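Local coordinates for putative lipoprotein (Bacteroides fragilis, PDB 3NQI), which is of unknown function but, as a putative lipoprotein, is probably anchored to the bacterial cell envelope by an N-terminal lipid, at residues Leu126-Arg131 with His148-Val153. Residues are numbered along the deposited sequence; the frame is centred on the assembly and turned at random.
Sequences LPVLYR and HTFTLV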
loop_
_atom_site.group_PDB
_atom_site.type_symbol
_atom_site.label_atom_id
_atom_site.label_comp_id
_atom_site.label_asym_id
_atom_site.label_seq_id
_atom_site.Cartn_x
_atom_site.Cartn_y
_atom_site.Cartn_z
ATOM N N LEU A 126 1.980 2.507 0.329
ATOM C CA LEU A 126 2.998 2.140 1.340
ATOM C C LEU A 126 3.911 1.030 0.849
ATOM O O LEU A 126 3.462 -0.040 0.549
ATOM C CB LEU A 126 2.337 1.751 2.666
ATOM C CG LEU A 126 1.850 2.839 3.629
ATOM C CD1 LEU A 126 1.089 3.882 2.959
ATOM C CD2 LEU A 126 1.044 2.117 4.826
ATOM N N PRO A 127 5.239 1.293 0.728
ATOM C CA PRO A 127 6.152 0.153 0.614
ATOM C C PRO A 127 6.294 -0.512 1.969
ATOM O O PRO A 127 6.565 0.214 2.928
ATOM C CB PRO A 127 7.469 0.799 0.205
ATOM C CG PRO A 127 7.213 2.255 0.126
ATOM C CD PRO A 127 5.988 2.559 0.875
ATOM N N VAL A 128 5.985 -1.815 2.136
ATOM C CA VAL A 128 6.170 -2.452 3.402
ATOM C C VAL A 128 7.338 -3.490 3.345
ATOM O O VAL A 128 7.393 -4.324 2.435
ATOM C CB VAL A 128 4.853 -3.110 3.943
ATOM C CG1 VAL A 128 5.082 -3.424 5.401
ATOM C CG2 VAL A 128 3.700 -2.154 3.782
ATOM N N LEU A 129 8.298 -3.358 4.265
ATOM C CA LEU A 129 9.372 -4.365 4.525
ATOM C C LEU A 129 8.975 -5.069 5.838
ATOM O O LEU A 129 8.812 -4.449 6.897
ATOM C CB LEU A 129 10.751 -3.721 4.565
ATOM C CG LEU A 129 12.064 -4.504 4.355
ATOM C CD1 LEU A 129 12.110 -5.203 3.011
ATOM C CD2 LEU A 129 13.233 -3.540 4.479
ATOM N N TYR A 130 8.738 -6.368 5.739
ATOM C CA TYR A 130 8.226 -7.110 6.863
ATOM C C TYR A 130 8.712 -8.567 6.915
ATOM O O TYR A 130 9.427 -9.016 6.044
ATOM C CB TYR A 130 6.727 -6.999 6.866
ATOM C CG TYR A 130 5.977 -7.611 5.710
ATOM C CD1 TYR A 130 5.929 -6.999 4.473
ATOM C CD2 TYR A 130 5.265 -8.795 5.866
ATOM C CE1 TYR A 130 5.258 -7.586 3.369
ATOM C CE2 TYR A 130 4.557 -9.371 4.789
ATOM C CZ TYR A 130 4.540 -8.753 3.560
ATOM O OH TYR A 130 3.858 -9.308 2.532
ATOM N N ARG A 131 8.338 -9.295 7.957
ATOM C CA ARG A 131 8.876 -10.635 8.180
ATOM C C ARG A 131 7.794 -11.676 8.036
ATOM O O ARG A 131 6.743 -11.548 8.648
ATOM C CB ARG A 131 9.475 -10.728 9.594
ATOM C CG ARG A 131 10.811 -9.980 9.763
ATOM C CD ARG A 131 11.171 -9.737 11.240
ATOM N NE ARG A 131 10.417 -8.591 11.686
ATOM C CZ ARG A 131 10.903 -7.376 11.911
ATOM N NH1 ARG A 131 12.211 -7.123 11.840
ATOM N NH2 ARG A 131 10.038 -6.412 12.233
ATOM N N HIS A 148 -1.177 -11.543 6.501
ATOM C CA HIS A 148 -0.721 -10.227 6.852
ATOM C C HIS A 148 -1.644 -9.171 6.296
ATOM O O HIS A 148 -1.765 -9.054 5.080
ATOM C CB HIS A 148 0.673 -10.017 6.244
ATOM C CG HIS A 148 1.688 -11.005 6.742
ATOM N ND1 HIS A 148 2.544 -10.732 7.795
ATOM C CD2 HIS A 148 1.932 -12.291 6.382
ATOM C CE1 HIS A 148 3.283 -11.804 8.046
ATOM N NE2 HIS A 148 2.910 -12.774 7.223
ATOM N N THR A 149 -2.209 -8.367 7.161
ATOM C CA THR A 149 -3.091 -7.277 6.721
ATOM C C THR A 149 -2.585 -5.972 7.270
ATOM O O THR A 149 -2.227 -5.874 8.471
ATOM C CB THR A 149 -4.571 -7.504 7.110
ATOM O OG1 THR A 149 -4.680 -7.601 8.497
ATOM C CG2 THR A 149 -5.180 -8.782 6.438
ATOM N N PHE A 150 -2.495 -4.996 6.368
ATOM C CA PHE A 150 -1.974 -3.677 6.636
ATOM C C PHE A 150 -3.121 -2.704 6.406
ATOM O O PHE A 150 -3.449 -2.363 5.237
ATOM C CB PHE A 150 -0.794 -3.364 5.695
ATOM C CG PHE A 150 0.311 -4.363 5.769
ATOM C CD1 PHE A 150 1.284 -4.237 6.744
ATOM C CD2 PHE A 150 0.319 -5.470 4.912
ATOM C CE1 PHE A 150 2.303 -5.176 6.836
ATOM C CE2 PHE A 150 1.343 -6.398 4.956
ATOM C CZ PHE A 150 2.352 -6.251 5.921
ATOM N N THR A 151 -3.752 -2.285 7.496
ATOM C CA THR A 151 -4.910 -1.408 7.416
ATOM C C THR A 151 -4.568 -0.009 7.863
ATOM O O THR A 151 -3.997 0.163 8.977
ATOM C CB THR A 151 -6.002 -1.952 8.325
ATOM O OG1 THR A 151 -6.331 -3.242 7.884
ATOM C CG2 THR A 151 -7.288 -1.071 8.325
ATOM N N LEU A 152 -4.896 0.994 7.039
ATOM C CA LEU A 152 -4.743 2.409 7.478
ATOM C C LEU A 152 -6.010 2.873 8.149
ATOM O O LEU A 152 -7.119 2.741 7.571
ATOM C CB LEU A 152 -4.394 3.353 6.361
ATOM C CG LEU A 152 -2.990 3.254 5.848
ATOM C CD1 LEU A 152 -2.885 4.249 4.663
ATOM C CD2 LEU A 152 -1.918 3.549 7.002
ATOM N N VAL A 153 -5.859 3.441 9.352
ATOM C CA VAL A 153 -7.005 3.910 10.129
ATOM C C VAL A 153 -6.877 5.424 10.398
ATOM O O VAL A 153 -5.842 5.918 10.872
ATOM C CB VAL A 153 -7.182 3.092 11.444
ATOM C CG1 VAL A 153 -8.533 3.444 12.212
ATOM C CG2 VAL A 153 -7.093 1.547 11.170
#
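Phe150 drives its CZ onto the Tyr130 ring, 3.7 Å above the plane and over its centre. The pair is T-shaped, with Phe150 giving the edge and Tyr130 the face; the planes meet at 71° and the centroids lie 5.0 Å apart. Val128 comes over one face of Phe150 with CG2, while its CG1, anti to the backbone N (chi1 -166°), lies 3.6 Å from Phe150 CE1. Tyr130 also touches His148: its CE2 sits over one face of the imidazole, offset toward the rim and 3.8 Å from His148 CG, with the rings oblique at 55°. Three aromatic rings thus cluster at this end of the contact, where His148 CE1 also comes 3.5 Å from Arg131 O. At the other end Leu126 and Leu152 meet tip to tip, CD2 to CD2 at 3.9 Å.

Segments 126-131 and 148-153, parts of strands 123-132 and 148-155, run roughly antiparallel, but their axes come no closer than 10.5 Å and no hydrogen bond joins the two segments. Strand 186-195 pairs with strand 123-132, and Phe150 stacks on Tyr172 of strand 165-174, itself the antiparallel partner of strand 148-155. Polar groups in the cluster are gripped from outside: Tyr130 OH bonds Ser190 OG, while His148 ND1 bonds Tyr172 OH and NE2 bonds Glu144 OE2 of helix 138-145. With both ring nitrogens engaged, the imidazole's rotation is fixed, and the nearby carboxylate could favour its protonated form. Side chains therefore join these two strands across a buried interior, by apolar and aromatic contact, while hydrogen bonds to neighbouring elements satisfy the polar tips of Tyr130 and His148.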